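Local coordinates for choline binding protein PCPA (Streptococcus pneumoniae, PDB 4CP6) that is a leucine-rich-repeat surface antigen of the pneumococcus that, as a choline-binding protein, probably attaches to choline on the bacterial cell wall, at residues V38-G43 and Q79-Y84; G52-P57 and I91-S96; I60-T65 and T99-I104; G111-K116 and A135-E140; F158-K163 and F183-N188. All blocks are in the same frame, centred on the assembly; numbering follows the deposited sequence. Where two conformers were deposited one is given.

Contact 1: residues V38-G43 and Q79-Y84; sequences VQVGNG and QAFSYY
Val40 and Phe81 supply the apolar part of this contact. The fork of the valine meets the outer end of the ring: CG2 lies 3.9 Å from Phe81 CZ, while Val40 CG1 stands 3.9 Å from Phe81 CE2. Chi1 of 53° sets CG1 between the backbone N and the carbonyl carbon, with CG2 anti to N, and the two side chains cross at about a right angle.

A second kind of contact is methyl against backbone. Ala80 points its CB at the other segment, 3.2 Å from Val40 O and 4.0 Å from Gly41 CA. Gly41 has no side chain in the way, and its CA comes within 4.7 Å of Ala80 CA; its backbone angles (phi 106°) would drive any CB against the carbonyl O of Val40, and a CB there would also clash with Ala80 CB.

The side-chain hydrogen bonds described next run within each segment. Gln39 folds back, and its NE2 donates to Gly41 O at 3.1 Å (153° at the hydrogen). In the other segment, Gln79 O closes a type I turn by accepting Ser82 N, and Tyr84 OH donates to Gln79 OE1 at 2.6 Å.

The contact joins the end of strand 35-40 to the loop that follows strand 69-76; strands 35-40 and 69-76 are parallel neighbours in the sheet that runs on into the solenoid, consistent with a cap on its N-terminal end. Val40 also packs on Ile24 and Tyr26 of strand 24-32, and Phe81 is backed by Val76 of strand 69-76.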
# COMPACT_ATOMS: atom_id res chain seq x y z
N VAL A 38 33.01 8.00 -3.73
CA VAL A 38 32.67 6.69 -4.25
C VAL A 38 31.33 6.19 -3.71
O VAL A 38 30.90 6.60 -2.63
CB VAL A 38 33.75 5.59 -3.92
CG1 VAL A 38 35.04 5.79 -4.71
CG2 VAL A 38 34.03 5.48 -2.42
N GLN A 39 30.71 5.27 -4.44
CA GLN A 39 29.63 4.45 -3.93
C GLN A 39 30.29 3.14 -3.47
O GLN A 39 31.28 2.68 -4.07
CB GLN A 39 28.54 4.14 -4.98
CG GLN A 39 29.06 3.35 -6.19
CD GLN A 39 27.97 3.16 -7.21
OE1 GLN A 39 27.21 4.07 -7.52
NE2 GLN A 39 27.91 1.96 -7.78
N VAL A 40 29.76 2.54 -2.39
CA VAL A 40 30.17 1.23 -1.91
C VAL A 40 29.32 0.22 -2.67
O VAL A 40 28.09 0.30 -2.65
CB VAL A 40 30.16 1.06 -0.37
CG1 VAL A 40 28.80 1.45 0.24
CG2 VAL A 40 30.55 -0.36 0.04
N GLY A 41 29.99 -0.64 -3.42
CA GLY A 41 29.38 -1.66 -4.27
C GLY A 41 29.50 -1.23 -5.72
O GLY A 41 29.50 -0.03 -6.02
N ASN A 42 29.61 -2.22 -6.64
CA ASN A 42 29.71 -1.89 -8.07
C ASN A 42 28.35 -1.57 -8.70
O ASN A 42 28.31 -1.18 -9.87
CB ASN A 42 30.42 -3.05 -8.84
CG ASN A 42 29.68 -4.37 -8.79
OD1 ASN A 42 28.51 -4.46 -8.38
ND2 ASN A 42 30.33 -5.44 -9.22
N GLY A 43 27.26 -1.72 -7.93
CA GLY A 43 25.89 -1.43 -8.37
C GLY A 43 25.21 -2.59 -9.08
O GLY A 43 24.08 -2.43 -9.58
N GLN A 79 22.09 -3.04 -4.78
CA GLN A 79 22.49 -4.42 -4.48
C GLN A 79 23.68 -4.54 -3.54
O GLN A 79 23.97 -5.65 -3.14
CB GLN A 79 22.80 -5.22 -5.78
CG GLN A 79 21.77 -5.06 -6.92
CD GLN A 79 20.41 -5.64 -6.61
OE1 GLN A 79 20.25 -6.48 -5.72
NE2 GLN A 79 19.40 -5.16 -7.30
N ALA A 80 24.34 -3.43 -3.13
CA ALA A 80 25.58 -3.58 -2.35
C ALA A 80 25.43 -4.42 -1.09
O ALA A 80 26.28 -5.28 -0.82
CB ALA A 80 26.16 -2.22 -2.00
N PHE A 81 24.36 -4.18 -0.33
CA PHE A 81 24.13 -4.95 0.89
C PHE A 81 22.85 -5.77 0.78
O PHE A 81 22.14 -6.00 1.77
CB PHE A 81 24.23 -4.07 2.14
CG PHE A 81 25.61 -3.48 2.25
CD1 PHE A 81 26.72 -4.30 2.53
CD2 PHE A 81 25.83 -2.13 2.02
CE1 PHE A 81 28.00 -3.76 2.60
CE2 PHE A 81 27.12 -1.60 2.07
CZ PHE A 81 28.21 -2.42 2.35
N SER A 82 22.57 -6.23 -0.44
CA SER A 82 21.42 -7.08 -0.61
C SER A 82 21.77 -8.51 -0.19
O SER A 82 22.95 -8.93 -0.25
CB SER A 82 20.92 -7.07 -2.05
OG SER A 82 21.95 -7.57 -2.88
N TYR A 83 20.77 -9.25 0.20
CA TYR A 83 20.93 -10.63 0.58
C TYR A 83 20.14 -11.42 -0.42
O TYR A 83 18.93 -11.19 -0.59
CB TYR A 83 20.44 -10.92 2.02
CG TYR A 83 20.39 -12.41 2.29
CD1 TYR A 83 21.53 -13.11 2.67
CD2 TYR A 83 19.26 -13.16 1.93
CE1 TYR A 83 21.52 -14.50 2.83
CE2 TYR A 83 19.26 -14.55 2.00
CZ TYR A 83 20.39 -15.22 2.46
OH TYR A 83 20.37 -16.60 2.57
N TYR A 84 20.83 -12.36 -1.05
CA TYR A 84 20.24 -13.32 -1.98
C TYR A 84 20.74 -14.71 -1.68
O TYR A 84 21.93 -14.92 -1.44
CB TYR A 84 20.59 -12.99 -3.43
CG TYR A 84 19.95 -11.72 -3.92
CD1 TYR A 84 18.63 -11.70 -4.36
CD2 TYR A 84 20.70 -10.56 -4.05
CE1 TYR A 84 18.05 -10.53 -4.83
CE2 TYR A 84 20.14 -9.39 -4.54
CZ TYR A 84 18.81 -9.37 -4.92
OH TYR A 84 18.27 -8.20 -5.38

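Contact 2: residues G52-P57 and I91-S96; sequences GQDGKP and IVYYPS
Asp54 OD1 accepts two hydrogens. One comes from Tyr94 N at 2.9 Å, 159° at the hydrogen, arriving on the anti side of the carboxylate; the other comes from a water 2.8 Å from Asp54 OD1, which also donates to Val92 O at 2.7 Å. CG stands anti to the backbone N (chi1 -163°), which sets it toward 91-96. Asp54 CB passes Tyr93 CD1 at 3.7 Å, and OD2 lies in the plane of that ring, at its edge.

Asp54 and Gly55 are the two central residues of a type II turn from Gln53 to Lys56, in the loop leading to strand 57-59. The loop 91-96 leads likewise to strand 97-100, so the contact lines up the approaches to two adjacent parallel strands of the solenoid. Gly55, with positive phi as the turn requires, donates its N to Tyr94 O at 2.9 Å, nearly straight at 177°.

Further on, Ser96 N reaches Lys56 O at 3.0 Å from well above the carbonyl plane, and Pro95 CB touches the same Lys56 O at 3.1 Å. Tyr94 CB points away from 52-57.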
# COMPACT_ATOMS: atom_id res chain seq x y z
N GLY A 52 33.27 -15.55 9.18
CA GLY A 52 33.37 -14.97 10.52
C GLY A 52 32.51 -13.75 10.74
O GLY A 52 32.25 -13.40 11.90
N GLN A 53 32.07 -13.10 9.64
CA GLN A 53 31.21 -11.90 9.69
C GLN A 53 29.74 -12.29 9.78
O GLN A 53 28.92 -11.42 10.12
CB GLN A 53 31.46 -11.03 8.44
CG GLN A 53 32.81 -10.31 8.44
CD GLN A 53 33.10 -9.50 7.19
OE1 GLN A 53 33.10 -9.99 6.03
NE2 GLN A 53 33.44 -8.24 7.39
N ASP A 54 29.38 -13.54 9.50
CA ASP A 54 27.98 -14.00 9.55
C ASP A 54 27.39 -13.80 10.95
O ASP A 54 28.00 -14.22 11.94
CB ASP A 54 27.90 -15.49 9.19
CG ASP A 54 26.50 -15.95 8.84
OD1 ASP A 54 25.74 -15.16 8.22
OD2 ASP A 54 26.20 -17.15 9.04
N GLY A 55 26.23 -13.13 11.04
CA GLY A 55 25.53 -12.93 12.30
C GLY A 55 26.24 -12.05 13.31
O GLY A 55 25.94 -12.11 14.51
N LYS A 56 27.14 -11.17 12.84
CA LYS A 56 27.87 -10.24 13.71
C LYS A 56 27.71 -8.82 13.16
O LYS A 56 27.40 -8.66 11.98
CB LYS A 56 29.37 -10.62 13.77
CG LYS A 56 29.61 -11.97 14.45
CD LYS A 56 31.06 -12.19 14.83
CE LYS A 56 31.24 -13.60 15.35
NZ LYS A 56 31.06 -14.62 14.28
N PRO A 57 27.89 -7.77 14.00
CA PRO A 57 27.72 -6.40 13.50
C PRO A 57 28.77 -6.01 12.47
O PRO A 57 29.93 -6.46 12.52
CB PRO A 57 27.89 -5.55 14.77
CG PRO A 57 27.57 -6.48 15.89
CD PRO A 57 28.19 -7.77 15.44
N ILE A 91 25.19 -21.63 2.66
CA ILE A 91 24.91 -20.47 3.50
C ILE A 91 25.60 -19.26 2.84
O ILE A 91 26.77 -19.35 2.42
CB ILE A 91 25.47 -20.68 4.94
CG1 ILE A 91 24.76 -21.84 5.69
CG2 ILE A 91 25.48 -19.39 5.77
CD1 ILE A 91 23.26 -21.64 6.09
N VAL A 92 24.85 -18.13 2.72
CA VAL A 92 25.35 -16.87 2.20
C VAL A 92 25.47 -16.01 3.46
O VAL A 92 24.47 -15.80 4.18
CB VAL A 92 24.41 -16.27 1.12
CG1 VAL A 92 24.87 -14.88 0.69
CG2 VAL A 92 24.34 -17.20 -0.11
N TYR A 93 26.71 -15.62 3.80
CA TYR A 93 26.99 -14.93 5.05
C TYR A 93 26.45 -13.52 5.06
O TYR A 93 26.46 -12.85 4.03
CB TYR A 93 28.50 -14.91 5.32
CG TYR A 93 29.10 -16.30 5.21
CD1 TYR A 93 28.65 -17.33 6.02
CD2 TYR A 93 30.11 -16.57 4.30
CE1 TYR A 93 29.20 -18.61 5.93
CE2 TYR A 93 30.66 -17.84 4.19
CZ TYR A 93 30.21 -18.85 5.02
OH TYR A 93 30.77 -20.11 4.90
N TYR A 94 25.98 -13.05 6.22
CA TYR A 94 25.42 -11.71 6.26
C TYR A 94 25.45 -11.21 7.70
O TYR A 94 25.19 -11.98 8.61
CB TYR A 94 23.96 -11.72 5.71
CG TYR A 94 23.50 -10.33 5.31
CD1 TYR A 94 22.94 -9.47 6.25
CD2 TYR A 94 23.67 -9.86 4.01
CE1 TYR A 94 22.62 -8.16 5.92
CE2 TYR A 94 23.30 -8.57 3.65
CZ TYR A 94 22.75 -7.72 4.61
OH TYR A 94 22.37 -6.44 4.29
N PRO A 95 25.77 -9.92 7.92
CA PRO A 95 25.84 -9.40 9.29
C PRO A 95 24.51 -9.36 10.03
O PRO A 95 23.44 -9.35 9.42
CB PRO A 95 26.41 -7.99 9.12
CG PRO A 95 26.31 -7.66 7.71
CD PRO A 95 26.20 -8.93 6.93
N SER A 96 24.57 -9.28 11.36
CA SER A 96 23.34 -9.20 12.18
C SER A 96 22.82 -7.76 12.28
O SER A 96 21.65 -7.54 12.61
CB SER A 96 23.66 -9.70 13.58
OG SER A 96 24.77 -8.98 14.09
O HOH W 1 23.43 -15.66 6.68

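Contact 3: residues I60-T65 and T99-I104; sequences IPTKIT and TIPSSI
Ile60 and Pro101 form the dense side of this contact. The proline ring is pressed against the backbone and branch point of the isoleucine, with CD 3.4 Å from Ile60 O and 3.8 Å from Ile60 CB. Beside it Ile60 N donates to Thr99 O at 3.0 Å and 168°. Deeper in, Ile60 CD1 meets Ile100 CG1 at 4.1 Å; the two isoleucines lie side by side and point the same way, and both also touch Phe112. Pro61 O is buried here with no polar partner.

The Ile60–Thr99 bond carries the parallel pairing of strands 57-59 and 97-100 one step past the end of the first strand, the lateral joining expected in a leucine-rich-repeat solenoid. Beyond it the chains part: 60-65 runs out into strand 63-66, while Pro101 opens a type I turn to Ile104.

The other side is wet. With OG1 anti to the backbone N (chi1 -176°), exposed Thr62 hydrogen-bonds Ser103 OG at 2.7 Å, and its CB rests 3.7 Å from Pro101 CB. A water lies 2.7 Å from Thr62 OG1 and takes the hydrogen of Ser103 N at 3.1 Å. Ser103 OG has a further partner in Val73 O.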
# COMPACT_ATOMS: atom_id res chain seq x y z
N ILE A 60 29.76 -0.04 7.59
CA ILE A 60 30.12 0.32 6.23
C ILE A 60 31.29 1.29 6.30
O ILE A 60 31.22 2.30 7.01
CB ILE A 60 28.94 0.98 5.48
CG1 ILE A 60 27.79 0.01 5.34
CG2 ILE A 60 29.38 1.51 4.10
CD1 ILE A 60 26.44 0.68 4.80
N PRO A 61 32.38 1.02 5.53
CA PRO A 61 33.49 1.97 5.53
C PRO A 61 33.09 3.38 5.05
O PRO A 61 32.12 3.53 4.29
CB PRO A 61 34.53 1.29 4.61
CG PRO A 61 34.19 -0.17 4.70
CD PRO A 61 32.68 -0.16 4.69
N THR A 62 33.81 4.41 5.50
CA THR A 62 33.47 5.80 5.19
C THR A 62 34.45 6.49 4.25
O THR A 62 34.13 7.52 3.65
CB THR A 62 33.27 6.60 6.49
OG1 THR A 62 32.85 7.93 6.18
CG2 THR A 62 34.53 6.67 7.38
N LYS A 63 35.68 5.95 4.18
CA LYS A 63 36.74 6.59 3.43
C LYS A 63 37.67 5.53 2.89
O LYS A 63 37.97 4.55 3.58
CB LYS A 63 37.51 7.51 4.41
CG LYS A 63 38.65 8.33 3.81
CD LYS A 63 39.23 9.30 4.84
CE LYS A 63 40.31 8.70 5.70
NZ LYS A 63 40.84 9.69 6.68
N ILE A 64 38.11 5.72 1.65
CA ILE A 64 39.11 4.85 1.04
C ILE A 64 40.19 5.73 0.46
O ILE A 64 39.93 6.86 0.04
CB ILE A 64 38.59 3.78 0.07
CG1 ILE A 64 38.05 4.43 -1.22
CG2 ILE A 64 37.56 2.83 0.75
CD1 ILE A 64 37.93 3.51 -2.35
N THR A 65 41.43 5.24 0.50
CA THR A 65 42.53 6.02 -0.05
C THR A 65 43.24 5.23 -1.13
O THR A 65 43.35 4.00 -1.02
CB THR A 65 43.51 6.44 1.06
OG1 THR A 65 44.06 5.25 1.65
CG2 THR A 65 42.85 7.31 2.11
N THR A 99 25.96 -0.67 10.54
CA THR A 99 26.10 0.72 10.95
C THR A 99 26.46 1.55 9.73
O THR A 99 27.37 1.18 8.96
CB THR A 99 27.13 0.84 12.08
OG1 THR A 99 26.61 0.19 13.23
CG2 THR A 99 27.47 2.29 12.42
N ILE A 100 25.71 2.66 9.52
CA ILE A 100 25.89 3.53 8.39
C ILE A 100 26.62 4.78 8.84
O ILE A 100 26.12 5.48 9.72
CB ILE A 100 24.50 3.87 7.79
CG1 ILE A 100 23.79 2.56 7.36
CG2 ILE A 100 24.62 4.88 6.65
CD1 ILE A 100 22.44 2.73 6.59
N PRO A 101 27.78 5.08 8.24
CA PRO A 101 28.55 6.27 8.66
C PRO A 101 27.86 7.54 8.22
O PRO A 101 27.04 7.50 7.29
CB PRO A 101 29.91 6.08 7.98
CG PRO A 101 29.59 5.28 6.73
CD PRO A 101 28.49 4.34 7.17
N SER A 102 28.22 8.69 8.83
CA SER A 102 27.60 9.96 8.50
C SER A 102 27.77 10.38 7.04
O SER A 102 26.89 11.05 6.51
CB SER A 102 28.06 11.07 9.44
OG SER A 102 29.46 11.27 9.35
N SER A 103 28.86 9.97 6.38
CA SER A 103 29.13 10.33 4.99
C SER A 103 28.09 9.82 3.97
O SER A 103 28.04 10.35 2.87
CB SER A 103 30.53 9.85 4.58
OG SER A 103 30.67 8.44 4.64
N ILE A 104 27.31 8.78 4.32
CA ILE A 104 26.32 8.27 3.34
C ILE A 104 25.19 9.29 3.13
O ILE A 104 24.45 9.57 4.07
CB ILE A 104 25.77 6.90 3.75
CG1 ILE A 104 26.90 5.84 3.91
CG2 ILE A 104 24.65 6.41 2.78
CD1 ILE A 104 27.72 5.50 2.59
O HOH W 2 31.39 9.38 7.99

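Contact 4: residues G111-K116 and A135-E140; sequences GFHGSK and AFDFSE
Phe112 and His113 meet Phe136 and Asp137 at matching places in two successive coils of the BspA-type leucine-rich-repeat solenoid. Each segment makes a type II turn, Phe112 to Ser115 and Phe136 to Ser139, and the turns pile one on the other. Backbone bonds join them at both ends and in the middle: Phe112 N to Ala135 O at 2.7 Å, Gly114 N to Asp137 O at 2.8 Å, and Glu140 N to Ser115 O at 2.8 Å.

Inside the coil Phe112 and Phe136 share one chi1 setting, CG anti to the carbonyl carbon, and lie side by side pointing the same way. Their planes are within 11° of parallel but slid apart, with centroids 4.8 Å apart and little overlap; Phe112 CG comes 3.5 Å from Phe136 CE1. Phe158 continues the row beyond Phe136.

On the outer side His113 ND1 donates to Asp137 OD1 at 2.7 Å (154°), reaching it from above the carboxylate plane. Asp137 OD2 is salt-bridged to Arg134, so the carboxylate is held at both oxygens. The His113 ring stacks on Tyr84 and meets Phe138 rim to rim, CE1 to CD2 at 3.8 Å. Lys116 and Glu140 lie side by side, the lysine CG against Glu140 OE2, with NZ not in contact with the carboxylate; Glu140 OE1 is salt-bridged to Lys118. At the turn itself, Gly114 CA directs a C-H almost straight (169°) at Phe138 O, 3.4 Å away.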
# COMPACT_ATOMS: atom_id res chain seq x y z
N GLY A 111 19.51 -1.07 -2.32
CA GLY A 111 20.82 -1.12 -1.65
C GLY A 111 20.89 -2.17 -0.56
O GLY A 111 21.98 -2.71 -0.31
N PHE A 112 19.76 -2.48 0.11
CA PHE A 112 19.68 -3.45 1.20
C PHE A 112 18.55 -4.44 0.94
O PHE A 112 17.94 -4.95 1.88
CB PHE A 112 19.48 -2.74 2.55
CG PHE A 112 20.63 -1.88 3.00
CD1 PHE A 112 20.77 -0.57 2.54
CD2 PHE A 112 21.56 -2.35 3.93
CE1 PHE A 112 21.80 0.25 3.01
CE2 PHE A 112 22.60 -1.55 4.36
CZ PHE A 112 22.73 -0.26 3.90
N HIS A 113 18.28 -4.76 -0.35
CA HIS A 113 17.19 -5.68 -0.65
C HIS A 113 17.37 -6.99 0.16
O HIS A 113 18.46 -7.57 0.12
CB HIS A 113 17.13 -6.02 -2.15
CG HIS A 113 16.33 -7.26 -2.39
ND1 HIS A 113 14.97 -7.20 -2.56
CD2 HIS A 113 16.71 -8.56 -2.36
CE1 HIS A 113 14.56 -8.46 -2.62
NE2 HIS A 113 15.58 -9.31 -2.53
N GLY A 114 16.31 -7.48 0.78
CA GLY A 114 16.32 -8.74 1.51
C GLY A 114 17.27 -8.80 2.69
O GLY A 114 17.49 -9.89 3.24
N SER A 115 17.83 -7.65 3.10
CA SER A 115 18.81 -7.62 4.18
C SER A 115 18.43 -8.46 5.39
O SER A 115 17.33 -8.35 5.89
CB SER A 115 19.07 -6.19 4.62
OG SER A 115 20.02 -6.12 5.68
N LYS A 116 19.38 -9.25 5.89
CA LYS A 116 19.13 -10.04 7.09
C LYS A 116 19.50 -9.27 8.36
O LYS A 116 19.34 -9.82 9.46
CB LYS A 116 19.93 -11.34 7.03
CG LYS A 116 19.38 -12.29 5.98
CD LYS A 116 20.18 -13.58 5.99
CE LYS A 116 20.02 -14.38 7.26
NZ LYS A 116 20.72 -15.70 7.14
N ALA A 135 14.79 0.04 -1.25
CA ALA A 135 16.08 -0.11 -0.57
C ALA A 135 16.09 -1.22 0.47
O ALA A 135 17.14 -1.88 0.63
CB ALA A 135 16.48 1.19 0.07
N PHE A 136 14.97 -1.46 1.15
CA PHE A 136 14.88 -2.46 2.21
C PHE A 136 13.71 -3.38 1.94
O PHE A 136 13.16 -3.94 2.90
CB PHE A 136 14.72 -1.77 3.58
CG PHE A 136 15.90 -0.94 4.01
CD1 PHE A 136 16.96 -1.51 4.69
CD2 PHE A 136 15.97 0.42 3.68
CE1 PHE A 136 18.05 -0.74 5.10
CE2 PHE A 136 17.07 1.19 4.08
CZ PHE A 136 18.11 0.59 4.76
N ASP A 137 13.35 -3.62 0.66
CA ASP A 137 12.21 -4.51 0.46
C ASP A 137 12.57 -5.95 0.85
O ASP A 137 13.72 -6.38 0.69
CB ASP A 137 11.58 -4.40 -0.93
CG ASP A 137 12.40 -4.91 -2.08
OD1 ASP A 137 13.63 -4.98 -1.95
OD2 ASP A 137 11.79 -5.24 -3.13
N PHE A 138 11.61 -6.68 1.41
CA PHE A 138 11.78 -8.08 1.84
C PHE A 138 12.86 -8.20 2.92
O PHE A 138 13.39 -9.30 3.15
CB PHE A 138 12.08 -9.00 0.63
CG PHE A 138 10.95 -9.02 -0.37
CD1 PHE A 138 9.85 -9.87 -0.19
CD2 PHE A 138 10.95 -8.17 -1.47
CE1 PHE A 138 8.81 -9.89 -1.11
CE2 PHE A 138 9.91 -8.21 -2.41
CZ PHE A 138 8.83 -9.04 -2.20
N SER A 139 13.18 -7.10 3.63
CA SER A 139 14.22 -7.18 4.64
C SER A 139 13.73 -7.86 5.93
O SER A 139 12.51 -7.99 6.17
CB SER A 139 14.77 -5.80 4.97
OG SER A 139 13.93 -5.13 5.89
N GLU A 140 14.70 -8.25 6.77
CA GLU A 140 14.42 -8.84 8.09
C GLU A 140 14.59 -7.78 9.19
O GLU A 140 14.67 -8.11 10.37
CB GLU A 140 15.36 -10.01 8.35
CG GLU A 140 15.23 -11.10 7.30
CD GLU A 140 15.92 -12.41 7.60
OE1 GLU A 140 16.27 -12.66 8.78
OE2 GLU A 140 16.09 -13.20 6.65

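Contact 5: residues F158-K163 and F183-N188; sequences FSFSQK and FANLSN
Asn185 lies across one face of the Phe160 ring, and each of its atoms has a partner. CB lies 3.5 Å from the centroid of the Phe160 ring, 15° off its normal, a CH-pi contact. CG, set anti to the carbonyl carbon (chi1 -55°), lies 3.4 Å from Phe160 CE2. OD1 lies 3.5 Å from Phe160 CE2, and the amide is stacked on the ring with planes 7° apart. ND2, at the tip, donates in the amide plane to Ser159 OG at 3.0 Å.

The backbones are tied by Phe160 N to Ala184 O, 3.0 Å. Phe160 is the third residue of a type II turn from Phe158 to Ser161, part of the stacking of successive solenoid coils. On the inner side Leu186 CD2 approaches Phe158 O at 3.4 Å, and Phe158 CD2 meets the edge of the Phe183 ring. On the outer side one water accepts from Gln162 NE2 and donates to Asn185 O, and a second, 2.9 Å from Ser161 O, accepts from Asn188 N.

Flat stacking on one face and a single N-H bond at the tip imply that the amide plane is held flat on the ring, with the ND2–Ser159 OG bond favouring the modelled flip.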
# COMPACT_ATOMS: atom_id res chain seq x y z
N PHE A 158 10.25 -0.10 2.19
CA PHE A 158 10.29 -1.10 3.27
C PHE A 158 9.29 -2.21 3.03
O PHE A 158 9.07 -3.02 3.93
CB PHE A 158 10.01 -0.43 4.65
CG PHE A 158 11.08 0.55 5.04
CD1 PHE A 158 12.24 0.13 5.68
CD2 PHE A 158 10.96 1.90 4.71
CE1 PHE A 158 13.26 1.03 6.00
CE2 PHE A 158 11.99 2.81 5.03
CZ PHE A 158 13.14 2.35 5.65
N SER A 159 8.71 -2.28 1.83
CA SER A 159 7.68 -3.24 1.52
C SER A 159 8.14 -4.65 1.85
O SER A 159 9.27 -5.04 1.51
CB SER A 159 7.31 -3.15 0.04
OG SER A 159 6.28 -4.07 -0.29
N PHE A 160 7.25 -5.43 2.47
CA PHE A 160 7.50 -6.84 2.78
C PHE A 160 8.57 -7.04 3.86
O PHE A 160 9.12 -8.14 3.98
CB PHE A 160 7.78 -7.66 1.51
CG PHE A 160 6.62 -8.53 1.09
CD1 PHE A 160 6.21 -9.59 1.89
CD2 PHE A 160 5.98 -8.31 -0.11
CE1 PHE A 160 5.13 -10.40 1.50
CE2 PHE A 160 4.89 -9.11 -0.49
CZ PHE A 160 4.50 -10.16 0.30
N SER A 161 8.85 -5.99 4.66
CA SER A 161 9.71 -6.13 5.84
C SER A 161 8.80 -6.66 6.96
O SER A 161 8.28 -5.90 7.77
CB SER A 161 10.36 -4.80 6.21
OG SER A 161 11.27 -4.39 5.21
N GLN A 162 8.55 -7.96 6.92
CA GLN A 162 7.53 -8.60 7.76
C GLN A 162 7.82 -8.59 9.24
O GLN A 162 6.86 -8.74 10.00
CB GLN A 162 7.25 -10.00 7.29
CG GLN A 162 6.50 -9.98 5.96
CD GLN A 162 6.21 -11.36 5.46
OE1 GLN A 162 7.05 -12.28 5.49
NE2 GLN A 162 5.02 -11.54 4.94
N LYS A 163 9.08 -8.43 9.66
CA LYS A 163 9.41 -8.42 11.08
C LYS A 163 9.60 -7.00 11.62
O LYS A 163 9.89 -6.83 12.80
CB LYS A 163 10.72 -9.23 11.29
CG LYS A 163 10.58 -10.75 11.02
CD LYS A 163 9.60 -11.43 11.98
CE LYS A 163 9.32 -12.88 11.64
NZ LYS A 163 8.11 -13.38 12.34
N PHE A 183 5.32 1.43 2.88
CA PHE A 183 5.06 0.66 4.10
C PHE A 183 4.03 -0.43 3.84
O PHE A 183 3.18 -0.72 4.70
CB PHE A 183 4.56 1.62 5.22
CG PHE A 183 5.48 2.79 5.51
CD1 PHE A 183 6.84 2.59 5.69
CD2 PHE A 183 4.98 4.08 5.60
CE1 PHE A 183 7.70 3.68 5.91
CE2 PHE A 183 5.83 5.16 5.88
CZ PHE A 183 7.18 4.96 6.01
N ALA A 184 4.13 -1.04 2.65
CA ALA A 184 3.21 -2.09 2.22
C ALA A 184 3.68 -3.47 2.68
O ALA A 184 4.87 -3.70 2.96
CB ALA A 184 3.13 -2.06 0.70
N ASN A 185 2.72 -4.42 2.76
CA ASN A 185 3.01 -5.83 3.08
C ASN A 185 3.72 -6.02 4.40
O ASN A 185 4.57 -6.94 4.53
CB ASN A 185 3.84 -6.51 1.95
CG ASN A 185 3.15 -6.39 0.62
OD1 ASN A 185 2.15 -7.07 0.37
ND2 ASN A 185 3.63 -5.46 -0.23
N LEU A 186 3.39 -5.18 5.40
CA LEU A 186 3.99 -5.32 6.71
C LEU A 186 3.12 -6.16 7.63
O LEU A 186 1.90 -6.15 7.50
CB LEU A 186 4.28 -3.98 7.36
CG LEU A 186 5.13 -2.99 6.53
CD1 LEU A 186 5.32 -1.64 7.27
CD2 LEU A 186 6.48 -3.57 6.11
N SER A 187 3.74 -6.84 8.61
CA SER A 187 3.00 -7.77 9.46
C SER A 187 3.19 -7.52 10.95
O SER A 187 2.45 -8.12 11.74
CB SER A 187 3.45 -9.20 9.18
OG SER A 187 3.28 -9.55 7.82
N ASN A 188 4.18 -6.71 11.36
CA ASN A 188 4.49 -6.53 12.77
C ASN A 188 4.62 -5.09 13.20
O ASN A 188 5.09 -4.84 14.32
CB ASN A 188 5.76 -7.32 13.13
CG ASN A 188 5.46 -8.79 13.28
OD1 ASN A 188 5.72 -9.60 12.40
ND2 ASN A 188 4.75 -9.13 14.34
O HOH W 3 6.26 -5.40 9.78
O HOH W 4 3.26 -9.44 4.33

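In the fold
The five contacts follow the N-terminal part of the solenoid. Contacts 1, 2 and 3 interleave along the chain, their segments alternating; contact 1 touches both contacts 2 and 3, whereas 2 and 3 only adjoin in sequence. Contacts 1 and 3 have centres 13 Å apart and meet at Phe81 CE2 and Ile60 CD1, 3.6 Å. Contact 2 reaches contact 1 through Tyr94 OH to Phe81 O, 2.6 Å, and contact 4 through Tyr94 OH to Ser115 OG, 2.7 Å. Contact 4, 12 Å from contact 1 and 11 Å from contact 5 between centres, passes the stacking onward: Phe81 N pairs with Gly111 O, and Phe138 N with Ser159 O at 2.9 Å. Contacts 1 and 5 do not touch, with centres 22 Å apart.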